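Local coordinates for coat protein (Leviviridae sp., PDB 6YFR) that builds the shell of a virus-like particle and, in the phage, probably encloses the single-stranded RNA genome, at residues K45-S50 with S78-Q83; P29-Q34 with Y55-S60; L3-Y8 with S18-T23. One frame throughout, in Å; residues are numbered along the deposited sequence.

Interaction 1 (K45-S50 with S78-Q83)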
ATOM      1  N   LYS A  45       4.031 -60.685  18.488  1.00109.51           N
ATOM      2  CA  LYS A  45       4.467 -62.054  18.769  1.00 95.10           C
ATOM      3  C   LYS A  45       3.648 -62.694  19.884  1.00 81.35           C
ATOM      4  O   LYS A  45       4.156 -63.526  20.642  1.00 59.51           O
ATOM      5  CB  LYS A  45       5.959 -62.112  19.108  1.00 62.44           C
ATOM      6  CG  LYS A  45       6.873 -61.577  18.014  1.00 85.37           C
ATOM      7  CD  LYS A  45       8.317 -61.944  18.308  1.00 83.26           C
ATOM      8  CE  LYS A  45       8.693 -61.560  19.730  1.00122.80           C
ATOM      9  NZ  LYS A  45      10.047 -62.049  20.109  1.00 91.76           N
ATOM     10  N   SER A  46       2.379 -62.307  19.998  1.00 70.07           N
ATOM     11  CA  SER A  46       1.494 -62.924  20.974  1.00 52.15           C
ATOM     12  C   SER A  46       0.797 -64.158  20.420  1.00 52.26           C
ATOM     13  O   SER A  46       0.599 -65.131  21.156  1.00 71.50           O
ATOM     14  CB  SER A  46       0.453 -61.912  21.462  1.00 34.94           C
ATOM     15  OG  SER A  46      -0.263 -61.343  20.380  1.00 74.50           O
ATOM     16  N   ASN A  47       0.440 -64.150  19.137  1.00 49.90           N
ATOM     17  CA  ASN A  47      -0.267 -65.260  18.519  1.00 50.88           C
ATOM     18  C   ASN A  47       0.518 -65.787  17.330  1.00 30.20           C
ATOM     19  O   ASN A  47       1.221 -65.039  16.648  1.00 49.74           O
ATOM     20  CB  ASN A  47      -1.670 -64.850  18.036  1.00 31.15           C
ATOM     21  CG  ASN A  47      -2.610 -64.518  19.174  1.00 70.00           C
ATOM     22  OD1 ASN A  47      -2.393 -64.920  20.315  1.00 87.39           O
ATOM     23  ND2 ASN A  47      -3.675 -63.787  18.863  1.00 96.12           N
ATOM     24  N   ILE A  48       0.382 -67.087  17.081  1.00 63.25           N
ATOM     25  CA  ILE A  48       0.699 -67.671  15.783  1.00 25.55           C
ATOM     26  C   ILE A  48      -0.622 -68.027  15.121  1.00 40.28           C
ATOM     27  O   ILE A  48      -1.455 -68.722  15.712  1.00 55.90           O
ATOM     28  CB  ILE A  48       1.612 -68.900  15.892  1.00 46.79           C
ATOM     29  CG1 ILE A  48       3.017 -68.476  16.314  1.00 47.81           C
ATOM     30  CG2 ILE A  48       1.689 -69.618  14.556  1.00 32.29           C
ATOM     31  CD1 ILE A  48       4.009 -69.617  16.341  1.00 34.47           C
ATOM     32  N   MET A  49      -0.823 -67.530  13.910  1.00 36.58           N
ATOM     33  CA  MET A  49      -2.011 -67.835  13.129  1.00 35.74           C
ATOM     34  C   MET A  49      -1.717 -69.039  12.245  1.00 43.90           C
ATOM     35  O   MET A  49      -0.762 -69.016  11.452  1.00 47.87           O
ATOM     36  CB  MET A  49      -2.431 -66.633  12.286  1.00 28.06           C
ATOM     37  CG  MET A  49      -2.883 -65.433  13.100  1.00 46.76           C
ATOM     38  SD  MET A  49      -4.412 -65.761  13.993  1.00 64.23           S
ATOM     39  CE  MET A  49      -5.514 -66.138  12.633  1.00 45.64           C
ATOM     40  N   SER A  50      -2.518 -70.096  12.408  1.00 30.39           N
ATOM     41  CA  SER A  50      -2.511 -71.248  11.516  1.00 32.50           C
ATOM     42  C   SER A  50      -3.700 -71.116  10.575  1.00 30.45           C
ATOM     43  O   SER A  50      -4.846 -71.072  11.031  1.00 41.98           O
ATOM     44  CB  SER A  50      -2.599 -72.559  12.300  1.00 23.83           C
ATOM     45  OG  SER A  50      -1.485 -72.734  13.157  1.00 39.06           O
ATOM     46  N   SER A  78      -8.845 -70.318  10.040  1.00 24.78           N
ATOM     47  CA  SER A  78      -7.770 -69.753  10.844  1.00 34.87           C
ATOM     48  C   SER A  78      -7.931 -70.192  12.291  1.00 39.18           C
ATOM     49  O   SER A  78      -9.047 -70.399  12.772  1.00 43.24           O
ATOM     50  CB  SER A  78      -7.748 -68.223  10.771  1.00 25.37           C
ATOM     51  OG  SER A  78      -8.801 -67.666  11.538  1.00 47.26           O
ATOM     52  N   LEU A  79      -6.799 -70.323  12.982  1.00 38.85           N
ATOM     53  CA  LEU A  79      -6.769 -70.709  14.388  1.00 19.04           C
ATOM     54  C   LEU A  79      -5.642 -69.958  15.081  1.00 31.75           C
ATOM     55  O   LEU A  79      -4.533 -69.862  14.541  1.00 48.61           O
ATOM     56  CB  LEU A  79      -6.577 -72.221  14.550  1.00 28.31           C
ATOM     57  CG  LEU A  79      -6.403 -72.764  15.969  1.00 29.99           C
ATOM     58  CD1 LEU A  79      -7.645 -72.511  16.810  1.00 24.11           C
ATOM     59  CD2 LEU A  79      -6.072 -74.250  15.930  1.00 20.75           C
ATOM     60  N   THR A  80      -5.932 -69.425  16.270  1.00 30.26           N
ATOM     61  CA  THR A  80      -4.949 -68.664  17.038  1.00 36.12           C
ATOM     62  C   THR A  80      -4.265 -69.564  18.063  1.00 37.18           C
ATOM     63  O   THR A  80      -4.929 -70.148  18.929  1.00 42.04           O
ATOM     64  CB  THR A  80      -5.606 -67.481  17.747  1.00 24.39           C
ATOM     65  OG1 THR A  80      -6.462 -67.970  18.785  1.00 44.05           O
ATOM     66  CG2 THR A  80      -6.428 -66.659  16.766  1.00 31.78           C
ATOM     67  N   LEU A  81      -2.937 -69.655  17.979  1.00 38.85           N
ATOM     68  CA  LEU A  81      -2.116 -70.362  18.953  1.00 45.75           C
ATOM     69  C   LEU A  81      -1.447 -69.319  19.842  1.00 39.61           C
ATOM     70  O   LEU A  81      -0.544 -68.603  19.393  1.00 48.79           O
ATOM     71  CB  LEU A  81      -1.073 -71.229  18.253  1.00 20.61           C
ATOM     72  CG  LEU A  81      -1.567 -72.130  17.123  1.00 35.08           C
ATOM     73  CD1 LEU A  81      -0.428 -72.983  16.583  1.00 33.11           C
ATOM     74  CD2 LEU A  81      -2.714 -72.997  17.602  1.00 30.98           C
ATOM     75  N   LEU A  82      -1.901 -69.221  21.089  1.00 55.43           N
ATOM     76  CA  LEU A  82      -1.327 -68.263  22.025  1.00 34.18           C
ATOM     77  C   LEU A  82       0.110 -68.649  22.350  1.00 46.03           C
ATOM     78  O   LEU A  82       0.395 -69.809  22.662  1.00 55.32           O
ATOM     79  CB  LEU A  82      -2.163 -68.207  23.301  1.00 40.11           C
ATOM     80  CG  LEU A  82      -3.648 -67.890  23.123  1.00 33.47           C
ATOM     81  CD1 LEU A  82      -4.398 -68.091  24.434  1.00 34.85           C
ATOM     82  CD2 LEU A  82      -3.822 -66.477  22.615  1.00 27.37           C
ATOM     83  N   GLN A  83       1.016 -67.673  22.284  1.00 48.07           N
ATOM     84  CA  GLN A  83       2.440 -67.927  22.451  1.00 46.95           C
ATOM     85  C   GLN A  83       3.015 -67.398  23.758  1.00 55.39           C
ATOM     86  O   GLN A  83       4.136 -67.777  24.116  1.00 54.11           O
ATOM     87  CB  GLN A  83       3.229 -67.315  21.282  1.00 56.73           C
ATOM     88  CG  GLN A  83       2.865 -67.886  19.928  1.00 43.56           C
ATOM     89  CD  GLN A  83       3.276 -69.334  19.784  1.00 51.40           C
ATOM     90  OE1 GLN A  83       2.436 -70.212  19.585  1.00 70.95           O
ATOM     91  NE2 GLN A  83       4.576 -69.591  19.879  1.00 50.14           N
TER
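Ile48 lies over one face of the Gln83 carboxamide: its CG1 and CD1 both sit almost directly above the flat group, CD1 3.5 Å from Gln83 CD. Gln83 is bent at chi2 (-67°), which swings CD back toward the neighbouring strand. The second flat group, the Asn47 carboxamide, stands beside Leu82 and points the same way; Leu82 CD2 approaches its carbon Asn47 CG to 4.1 Å, off the plane.

These residues sit at the open end of an antiparallel β-hairpin, where strand 47-59 begins and strand 70-82 finishes, part of the sheet of the RNA-phage coat protein fold. Ile48 and Leu81 form a hydrogen-bonded pair, with Ile48 N to Leu81 O at 2.9 Å and a matching bond back from Leu81 N to Ile48 O; Ser50 and Leu79 bond both ways too, the return bond from Leu79 N being more bent. Beyond the last bridge, Gln83 N still reaches Ser46 O at 2.8 Å, carrying the pairing one step past the strands. Asn47 and Met49, which belong to the non-hydrogen-bonded pairs, turn their CA-H groups to the carbonyls of Leu81 and Leu79, the residues preceding their partners.

On the face bearing Asn47 and Leu82, Met49 curls round at chi2 and chi3. Its SD rests 3.5 Å from Thr80 CG2, and the terminal CE goes on to Ser78 CB at 3.6 Å. Thr80 OG1 bonds to the backbone N of Arg74 of the second subunit, whose strand also pairs with Ser78 and Leu79, so the sheet continues into that chain.

The other face carries Ile48, Leu81 and Ser50. Here Ser50 OG is hydrogen-bonded to Glu39 OE1 and to Ile112 O of the second subunit, and it lies 3.6 Å from Leu81 CD1.

Interaction 2 (P29-Q34 with Y55-S60); sequences PGLVPQ and YYYIPS
Tyr57 meets the loop 29-34 along most of its side chain. CB lies 3.7 Å from Leu31 O. Chi1 (-52°) sets CG anti to the carbonyl carbon, and at CG the Leu31 methyl CD2 comes over one face of the ring, 4.1 Å away; the two side chains cross at about a right angle. Further out, Tyr57 CD2 comes 3.3 Å from Leu31 O, and CE2 lies 3.7 Å from Val32 O, which approaches the ring at its edge and in its plane. Two successive carbonyl oxygens of the loop thus lie beside the CD2-CE2 side of the ring, Val32 O in its plane and Leu31 O somewhat out of it.

Next door the packing changes. Pro33 lies alongside Tyr56, pointing the same way, with its CB and CG against the ring carbons; Pro33 CB to Tyr56 CD1 is 3.6 Å. Arg93 of the second subunit also packs on Tyr56.

Here the loop becomes strand 34-41 of the antiparallel coat protein sheet. Gln34 and Tyr55 form a hydrogen-bonded antiparallel pair, with Gln34 N to Tyr55 O and Tyr55 N to Gln34 O both 2.9 Å. Just before it, Pro33 CA makes a CA-H...O contact with the same Tyr55 O at 3.3 Å. Upstream, Val32 N bonds to Pro29 O and closes a tight turn, while the backbone of Gly30 is hydrogen-bonded to a fourth subunit, whose Leu84 packs on Leu31.

Chemically, two backbone bonds fix the register where the strand starts, whereas the loop before it rests on tyrosine rings through hydrocarbon and carbonyl contacts. The ring hydrogens of Tyr57, slightly positive, would be drawn to the carbonyl oxygens of Leu31 and Val32, consistent with a weak polar element in an otherwise apolar fit.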
ATOM      1  N   PRO A  29      -2.849 -73.226 -16.289  1.00 49.61           N
ATOM      2  CA  PRO A  29      -2.089 -73.504 -15.056  1.00 64.97           C
ATOM      3  C   PRO A  29      -2.174 -72.399 -14.018  1.00 46.51           C
ATOM      4  O   PRO A  29      -2.302 -72.693 -12.822  1.00 51.82           O
ATOM      5  CB  PRO A  29      -0.653 -73.697 -15.568  1.00 46.94           C
ATOM      6  CG  PRO A  29      -0.617 -72.989 -16.880  1.00 41.57           C
ATOM      7  CD  PRO A  29      -1.978 -73.187 -17.475  1.00 30.02           C
ATOM      8  N   GLY A  30      -2.119 -71.135 -14.438  1.00 45.95           N
ATOM      9  CA  GLY A  30      -2.244 -70.037 -13.494  1.00 30.47           C
ATOM     10  C   GLY A  30      -3.550 -70.035 -12.728  1.00 43.89           C
ATOM     11  O   GLY A  30      -3.659 -69.356 -11.703  1.00 47.40           O
ATOM     12  N   LEU A  31      -4.545 -70.789 -13.201  1.00 49.08           N
ATOM     13  CA  LEU A  31      -5.833 -70.914 -12.536  1.00 49.09           C
ATOM     14  C   LEU A  31      -6.057 -72.308 -11.959  1.00 52.80           C
ATOM     15  O   LEU A  31      -7.206 -72.705 -11.730  1.00 57.94           O
ATOM     16  CB  LEU A  31      -6.956 -70.547 -13.504  1.00 38.71           C
ATOM     17  CG  LEU A  31      -6.932 -69.084 -13.944  1.00 40.68           C
ATOM     18  CD1 LEU A  31      -7.891 -68.850 -15.096  1.00 43.52           C
ATOM     19  CD2 LEU A  31      -7.272 -68.182 -12.771  1.00 32.42           C
ATOM     20  N   VAL A  32      -4.987 -73.059 -11.724  1.00 37.25           N
ATOM     21  CA  VAL A  32      -5.126 -74.369 -11.081  1.00 46.05           C
ATOM     22  C   VAL A  32      -5.609 -74.169  -9.646  1.00 36.71           C
ATOM     23  O   VAL A  32      -5.038 -73.340  -8.917  1.00 58.29           O
ATOM     24  CB  VAL A  32      -3.796 -75.129 -11.116  1.00 31.73           C
ATOM     25  CG1 VAL A  32      -3.789 -76.244 -10.088  1.00 62.80           C
ATOM     26  CG2 VAL A  32      -3.549 -75.697 -12.506  1.00 61.65           C
ATOM     27  N   PRO A  33      -6.651 -74.874  -9.209  1.00 39.96           N
ATOM     28  CA  PRO A  33      -7.106 -74.733  -7.820  1.00 39.32           C
ATOM     29  C   PRO A  33      -5.989 -75.064  -6.846  1.00 42.74           C
ATOM     30  O   PRO A  33      -5.204 -75.988  -7.067  1.00 37.53           O
ATOM     31  CB  PRO A  33      -8.258 -75.740  -7.720  1.00 44.72           C
ATOM     32  CG  PRO A  33      -8.718 -75.937  -9.127  1.00 39.06           C
ATOM     33  CD  PRO A  33      -7.494 -75.801  -9.981  1.00 39.80           C
ATOM     34  N   GLN A  34      -5.922 -74.298  -5.758  1.00 39.46           N
ATOM     35  CA  GLN A  34      -4.824 -74.412  -4.810  1.00 28.34           C
ATOM     36  C   GLN A  34      -5.334 -74.538  -3.383  1.00 44.06           C
ATOM     37  O   GLN A  34      -6.420 -74.055  -3.040  1.00 45.71           O
ATOM     38  CB  GLN A  34      -3.883 -73.205  -4.897  1.00 30.12           C
ATOM     39  CG  GLN A  34      -2.951 -73.223  -6.090  1.00 55.75           C
ATOM     40  CD  GLN A  34      -1.861 -72.178  -5.979  1.00 48.86           C
ATOM     41  OE1 GLN A  34      -2.022 -71.171  -5.287  1.00 53.46           O
ATOM     42  NE2 GLN A  34      -0.741 -72.415  -6.651  1.00 67.89           N
ATOM     43  N   TYR A  55      -8.629 -72.168  -2.694  1.00 31.15           N
ATOM     44  CA  TYR A  55      -9.042 -71.308  -3.797  1.00 36.04           C
ATOM     45  C   TYR A  55      -9.354 -72.208  -4.986  1.00 38.04           C
ATOM     46  O   TYR A  55      -8.446 -72.832  -5.549  1.00 37.98           O
ATOM     47  CB  TYR A  55      -7.947 -70.303  -4.153  1.00 32.39           C
ATOM     48  CG  TYR A  55      -7.409 -69.510  -2.984  1.00 32.55           C
ATOM     49  CD1 TYR A  55      -8.140 -68.469  -2.430  1.00 43.85           C
ATOM     50  CD2 TYR A  55      -6.158 -69.790  -2.447  1.00 50.03           C
ATOM     51  CE1 TYR A  55      -7.649 -67.735  -1.365  1.00 61.06           C
ATOM     52  CE2 TYR A  55      -5.657 -69.061  -1.382  1.00 41.14           C
ATOM     53  CZ  TYR A  55      -6.407 -68.035  -0.845  1.00 52.37           C
ATOM     54  OH  TYR A  55      -5.912 -67.309   0.215  1.00 64.71           O
ATOM     55  N   TYR A  56     -10.629 -72.282  -5.370  1.00 31.91           N
ATOM     56  CA  TYR A  56     -11.046 -73.050  -6.541  1.00 32.97           C
ATOM     57  C   TYR A  56     -11.536 -72.068  -7.599  1.00 63.07           C
ATOM     58  O   TYR A  56     -12.570 -71.417  -7.419  1.00 52.68           O
ATOM     59  CB  TYR A  56     -12.133 -74.061  -6.188  1.00 33.26           C
ATOM     60  CG  TYR A  56     -12.381 -75.085  -7.273  1.00 29.34           C
ATOM     61  CD1 TYR A  56     -11.740 -76.316  -7.251  1.00 42.84           C
ATOM     62  CD2 TYR A  56     -13.255 -74.821  -8.321  1.00 51.33           C
ATOM     63  CE1 TYR A  56     -11.959 -77.256  -8.242  1.00 31.90           C
ATOM     64  CE2 TYR A  56     -13.482 -75.756  -9.316  1.00 36.05           C
ATOM     65  CZ  TYR A  56     -12.830 -76.971  -9.272  1.00 28.68           C
ATOM     66  OH  TYR A  56     -13.051 -77.905 -10.260  1.00 47.49           O
ATOM     67  N   TYR A  57     -10.797 -71.963  -8.697  1.00 36.84           N
ATOM     68  CA  TYR A  57     -11.129 -71.031  -9.765  1.00 32.69           C
ATOM     69  C   TYR A  57     -12.051 -71.727 -10.758  1.00 45.04           C
ATOM     70  O   TYR A  57     -11.690 -72.764 -11.328  1.00 38.83           O
ATOM     71  CB  TYR A  57      -9.859 -70.524 -10.445  1.00 29.56           C
ATOM     72  CG  TYR A  57      -8.849 -69.968  -9.468  1.00 33.88           C
ATOM     73  CD1 TYR A  57      -9.034 -68.719  -8.883  1.00 31.35           C
ATOM     74  CD2 TYR A  57      -7.716 -70.693  -9.121  1.00 31.85           C
ATOM     75  CE1 TYR A  57      -8.113 -68.207  -7.983  1.00 35.99           C
ATOM     76  CE2 TYR A  57      -6.789 -70.189  -8.224  1.00 54.85           C
ATOM     77  CZ  TYR A  57      -6.992 -68.946  -7.658  1.00 31.99           C
ATOM     78  OH  TYR A  57      -6.072 -68.442  -6.766  1.00 51.87           O
ATOM     79  N   ILE A  58     -13.236 -71.160 -10.961  1.00 46.76           N
ATOM     80  CA  ILE A  58     -14.271 -71.790 -11.777  1.00 35.71           C
ATOM     81  C   ILE A  58     -14.790 -70.770 -12.786  1.00 46.02           C
ATOM     82  O   ILE A  58     -15.004 -69.598 -12.435  1.00 47.34           O
ATOM     83  CB  ILE A  58     -15.392 -72.359 -10.888  1.00 55.76           C
ATOM     84  CG1 ILE A  58     -16.415 -73.145 -11.707  1.00 40.07           C
ATOM     85  CG2 ILE A  58     -16.073 -71.255 -10.080  1.00 25.80           C
ATOM     86  CD1 ILE A  58     -17.432 -73.875 -10.852  1.00 52.80           C
ATOM     87  N   PRO A  59     -14.973 -71.153 -14.049  1.00 50.21           N
ATOM     88  CA  PRO A  59     -15.475 -70.195 -15.040  1.00 59.37           C
ATOM     89  C   PRO A  59     -16.929 -69.839 -14.785  1.00 47.34           C
ATOM     90  O   PRO A  59     -17.720 -70.653 -14.303  1.00 57.73           O
ATOM     91  CB  PRO A  59     -15.307 -70.937 -16.372  1.00 38.30           C
ATOM     92  CG  PRO A  59     -15.277 -72.387 -15.999  1.00 34.78           C
ATOM     93  CD  PRO A  59     -14.606 -72.443 -14.659  1.00 44.33           C
ATOM     94  N   SER A  60     -17.275 -68.594 -15.122  1.00 60.37           N
ATOM     95  CA  SER A  60     -18.619 -68.090 -14.859  1.00 61.44           C
ATOM     96  C   SER A  60     -19.678 -68.771 -15.714  1.00 72.30           C
ATOM     97  O   SER A  60     -20.865 -68.696 -15.381  1.00 80.45           O
ATOM     98  CB  SER A  60     -18.670 -66.579 -15.091  1.00 51.43           C
ATOM     99  OG  SER A  60     -18.410 -66.265 -16.448  1.00 73.04           O
TER

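Interaction 3 (L3-Y8 with S18-T23); sequences LPVTQY and STWNVT
Gln7 lies alongside Trp20, pointing the same way, and supplies the CH-pi contact: Gln7 CG is 4.3 Å from the centroid of the five-membered ring, over the face. Chi1 (-168°) places CG anti to the backbone N, and further out OE1 stands 3.0 Å above the indole plane toward its rim, with amide and ring planes 26° apart. Phe104 of the second subunit meets Trp20 edge-to-face.

A second amide-aromatic pair sits on the other side of the sheet. Asn21 ND2 comes over one face of the Tyr8 ring, 3.4 Å from Tyr8 CG, the planes 21° apart, while Thr19 OG1 approaches the ring edge at CD2. Asn21 OD1 is taken by Gln34 NE2.

The backbone bonds belong to the N-terminal β-hairpin, antiparallel strands 5-9 and 16-22 at one margin of the coat protein sheet within this chain. Thr6 and Asn21 bond both ways, Thr6 N to Asn21 O at 2.9 Å. Tyr8 N reaches Thr19 O, and at the far end Thr23 N donates to Pro4 O from above the carbonyl plane; Thr23 OG1 adds a weak bond to that oxygen.

Apolar contacts follow the face of Val5 and Val22. Val5 CB packs 3.9 Å from Trp20 CB, its CG1 meets Val22 CG2, and Leu3 CD1 reaches the same Val22 CG2 at 4.0 Å.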
ATOM      1  N   LEU A   3     -10.846 -83.052  -2.908  1.00 45.17           N
ATOM      2  CA  LEU A   3     -10.138 -82.920  -4.175  1.00 35.30           C
ATOM      3  C   LEU A   3      -8.755 -83.564  -4.080  1.00 48.33           C
ATOM      4  O   LEU A   3      -8.114 -83.508  -3.027  1.00 52.04           O
ATOM      5  CB  LEU A   3     -10.001 -81.448  -4.561  1.00 41.81           C
ATOM      6  CG  LEU A   3     -11.292 -80.716  -4.925  1.00 39.49           C
ATOM      7  CD1 LEU A   3     -11.030 -79.236  -5.157  1.00 38.14           C
ATOM      8  CD2 LEU A   3     -11.915 -81.345  -6.155  1.00 29.01           C
ATOM      9  N   PRO A   4      -8.278 -84.186  -5.157  1.00 60.38           N
ATOM     10  CA  PRO A   4      -6.923 -84.750  -5.146  1.00 51.05           C
ATOM     11  C   PRO A   4      -5.878 -83.656  -5.296  1.00 47.34           C
ATOM     12  O   PRO A   4      -6.022 -82.739  -6.109  1.00 62.52           O
ATOM     13  CB  PRO A   4      -6.927 -85.689  -6.356  1.00 35.98           C
ATOM     14  CG  PRO A   4      -7.901 -85.046  -7.305  1.00 38.25           C
ATOM     15  CD  PRO A   4      -8.968 -84.420  -6.438  1.00 65.74           C
ATOM     16  N   VAL A   5      -4.813 -83.756  -4.500  1.00 49.19           N
ATOM     17  CA  VAL A   5      -3.795 -82.715  -4.456  1.00 47.81           C
ATOM     18  C   VAL A   5      -2.406 -83.336  -4.481  1.00 45.22           C
ATOM     19  O   VAL A   5      -2.197 -84.469  -4.039  1.00 44.66           O
ATOM     20  CB  VAL A   5      -3.947 -81.811  -3.211  1.00 51.66           C
ATOM     21  CG1 VAL A   5      -5.261 -81.049  -3.255  1.00 36.93           C
ATOM     22  CG2 VAL A   5      -3.856 -82.643  -1.941  1.00 20.78           C
ATOM     23  N   THR A   6      -1.455 -82.577  -5.020  1.00 53.03           N
ATOM     24  CA  THR A   6      -0.035 -82.873  -4.886  1.00 34.52           C
ATOM     25  C   THR A   6       0.682 -81.619  -4.418  1.00 49.11           C
ATOM     26  O   THR A   6       0.335 -80.508  -4.832  1.00 43.70           O
ATOM     27  CB  THR A   6       0.592 -83.352  -6.206  1.00 42.32           C
ATOM     28  OG1 THR A   6       0.262 -82.429  -7.253  1.00 48.79           O
ATOM     29  CG2 THR A   6       0.099 -84.749  -6.565  1.00 51.20           C
ATOM     30  N   GLN A   7       1.673 -81.799  -3.549  1.00 33.10           N
ATOM     31  CA  GLN A   7       2.374 -80.656  -2.983  1.00 46.55           C
ATOM     32  C   GLN A   7       3.213 -79.973  -4.055  1.00 28.99           C
ATOM     33  O   GLN A   7       4.141 -80.575  -4.603  1.00 50.14           O
ATOM     34  CB  GLN A   7       3.248 -81.096  -1.816  1.00 28.99           C
ATOM     35  CG  GLN A   7       3.773 -79.936  -1.000  1.00 45.57           C
ATOM     36  CD  GLN A   7       3.927 -80.289   0.461  1.00 59.32           C
ATOM     37  OE1 GLN A   7       3.390 -79.608   1.332  1.00 57.27           O
ATOM     38  NE2 GLN A   7       4.667 -81.360   0.740  1.00 67.58           N
ATOM     39  N   TYR A   8       2.885 -78.712  -4.343  1.00 39.25           N
ATOM     40  CA  TYR A   8       3.583 -77.897  -5.333  1.00 47.86           C
ATOM     41  C   TYR A   8       4.757 -77.140  -4.718  1.00 35.39           C
ATOM     42  O   TYR A   8       5.903 -77.321  -5.142  1.00 55.29           O
ATOM     43  CB  TYR A   8       2.583 -76.939  -5.996  1.00 34.95           C
ATOM     44  CG  TYR A   8       3.175 -75.839  -6.855  1.00 59.64           C
ATOM     45  CD1 TYR A   8       3.881 -76.129  -8.018  1.00 36.74           C
ATOM     46  CD2 TYR A   8       2.988 -74.502  -6.515  1.00 70.00           C
ATOM     47  CE1 TYR A   8       4.409 -75.112  -8.806  1.00 32.17           C
ATOM     48  CE2 TYR A   8       3.507 -73.483  -7.291  1.00 58.96           C
ATOM     49  CZ  TYR A   8       4.214 -73.790  -8.436  1.00100.26           C
ATOM     50  OH  TYR A   8       4.726 -72.769  -9.202  1.00 59.09           O
ATOM     51  N   SER A  18       2.898 -73.058   2.581  1.00 41.64           N
ATOM     52  CA  SER A  18       3.036 -74.291   1.823  1.00 30.26           C
ATOM     53  C   SER A  18       1.816 -74.414   0.921  1.00 46.39           C
ATOM     54  O   SER A  18       0.707 -74.065   1.333  1.00 48.34           O
ATOM     55  CB  SER A  18       3.154 -75.505   2.750  1.00 28.94           C
ATOM     56  OG  SER A  18       2.981 -76.716   2.037  1.00 98.21           O
ATOM     57  N   THR A  19       2.013 -74.884  -0.314  1.00 30.55           N
ATOM     58  CA  THR A  19       0.915 -74.941  -1.272  1.00 35.73           C
ATOM     59  C   THR A  19       0.828 -76.309  -1.934  1.00 38.63           C
ATOM     60  O   THR A  19       1.845 -76.907  -2.300  1.00 60.42           O
ATOM     61  CB  THR A  19       1.045 -73.862  -2.362  1.00 38.46           C
ATOM     62  OG1 THR A  19       2.217 -74.105  -3.147  1.00 58.13           O
ATOM     63  CG2 THR A  19       1.127 -72.472  -1.747  1.00 22.76           C
ATOM     64  N   TRP A  20      -0.404 -76.788  -2.077  1.00 47.90           N
ATOM     65  CA  TRP A  20      -0.750 -77.967  -2.854  1.00 43.29           C
ATOM     66  C   TRP A  20      -1.577 -77.542  -4.059  1.00 41.24           C
ATOM     67  O   TRP A  20      -2.410 -76.632  -3.961  1.00 46.20           O
ATOM     68  CB  TRP A  20      -1.565 -78.965  -2.029  1.00 34.09           C
ATOM     69  CG  TRP A  20      -0.876 -79.510  -0.827  1.00 40.05           C
ATOM     70  CD1 TRP A  20      -0.322 -80.749  -0.695  1.00 30.84           C
ATOM     71  CD2 TRP A  20      -0.682 -78.847   0.428  1.00 22.15           C
ATOM     72  NE1 TRP A  20       0.213 -80.898   0.561  1.00 47.57           N
ATOM     73  CE2 TRP A  20       0.005 -79.745   1.271  1.00 25.48           C
ATOM     74  CE3 TRP A  20      -1.015 -77.583   0.919  1.00 32.81           C
ATOM     75  CZ2 TRP A  20       0.362 -79.418   2.574  1.00 28.41           C
ATOM     76  CZ3 TRP A  20      -0.658 -77.261   2.218  1.00 35.77           C
ATOM     77  CH2 TRP A  20       0.022 -78.175   3.029  1.00 26.45           C
ATOM     78  N   ASN A  21      -1.355 -78.207  -5.187  1.00 32.51           N
ATOM     79  CA  ASN A  21      -2.157 -78.003  -6.384  1.00 43.43           C
ATOM     80  C   ASN A  21      -3.151 -79.145  -6.540  1.00 43.69           C
ATOM     81  O   ASN A  21      -2.829 -80.307  -6.263  1.00 45.50           O
ATOM     82  CB  ASN A  21      -1.282 -77.910  -7.638  1.00 25.11           C
ATOM     83  CG  ASN A  21      -0.539 -76.593  -7.742  1.00 41.34           C
ATOM     84  OD1 ASN A  21      -0.781 -75.663  -6.973  1.00 51.90           O
ATOM     85  ND2 ASN A  21       0.368 -76.506  -8.709  1.00 45.49           N
ATOM     86  N   VAL A  22      -4.358 -78.802  -6.983  1.00 34.98           N
ATOM     87  CA  VAL A  22      -5.380 -79.794  -7.298  1.00 49.78           C
ATOM     88  C   VAL A  22      -5.047 -80.426  -8.641  1.00 39.11           C
ATOM     89  O   VAL A  22      -4.904 -79.728  -9.652  1.00 57.09           O
ATOM     90  CB  VAL A  22      -6.774 -79.151  -7.324  1.00 39.74           C
ATOM     91  CG1 VAL A  22      -7.796 -80.133  -7.867  1.00 32.94           C
ATOM     92  CG2 VAL A  22      -7.158 -78.675  -5.945  1.00 35.56           C
ATOM     93  N   THR A  23      -4.929 -81.747  -8.660  1.00 46.54           N
ATOM     94  CA  THR A  23      -4.526 -82.451  -9.869  1.00 48.55           C
ATOM     95  C   THR A  23      -5.728 -82.703 -10.772  1.00 46.01           C
ATOM     96  O   THR A  23      -6.871 -82.781 -10.316  1.00 62.69           O
ATOM     97  CB  THR A  23      -3.854 -83.780  -9.524  1.00 39.23           C
ATOM     98  OG1 THR A  23      -4.746 -84.568  -8.726  1.00 66.22           O
ATOM     99  CG2 THR A  23      -2.537 -83.552  -8.760  1.00 53.59           C
TER

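In the fold
Interactions 1 and 3 are partly buried hairpin contacts with bonds along paired strands, 47-59 with 70-82 and 5-9 with 16-22, whereas interaction 2 is a surface contact in which a loop meets a strand and pairs at its end alone. Interactions 1 and 2 share strand 47-59 but lie on opposite sides of the chain's centre, about 29 Å apart between centres. Interactions 2 and 3 adjoin: Val22 N lies 2.9 Å from Pro33 O, a probable hydrogen bond. Rings dominate 2 and 3, while 1 has aliphatic, thioether, hydroxyl and carboxamide groups. All three touch the second subunit, and in interaction 1 the sheet itself continues across the interface.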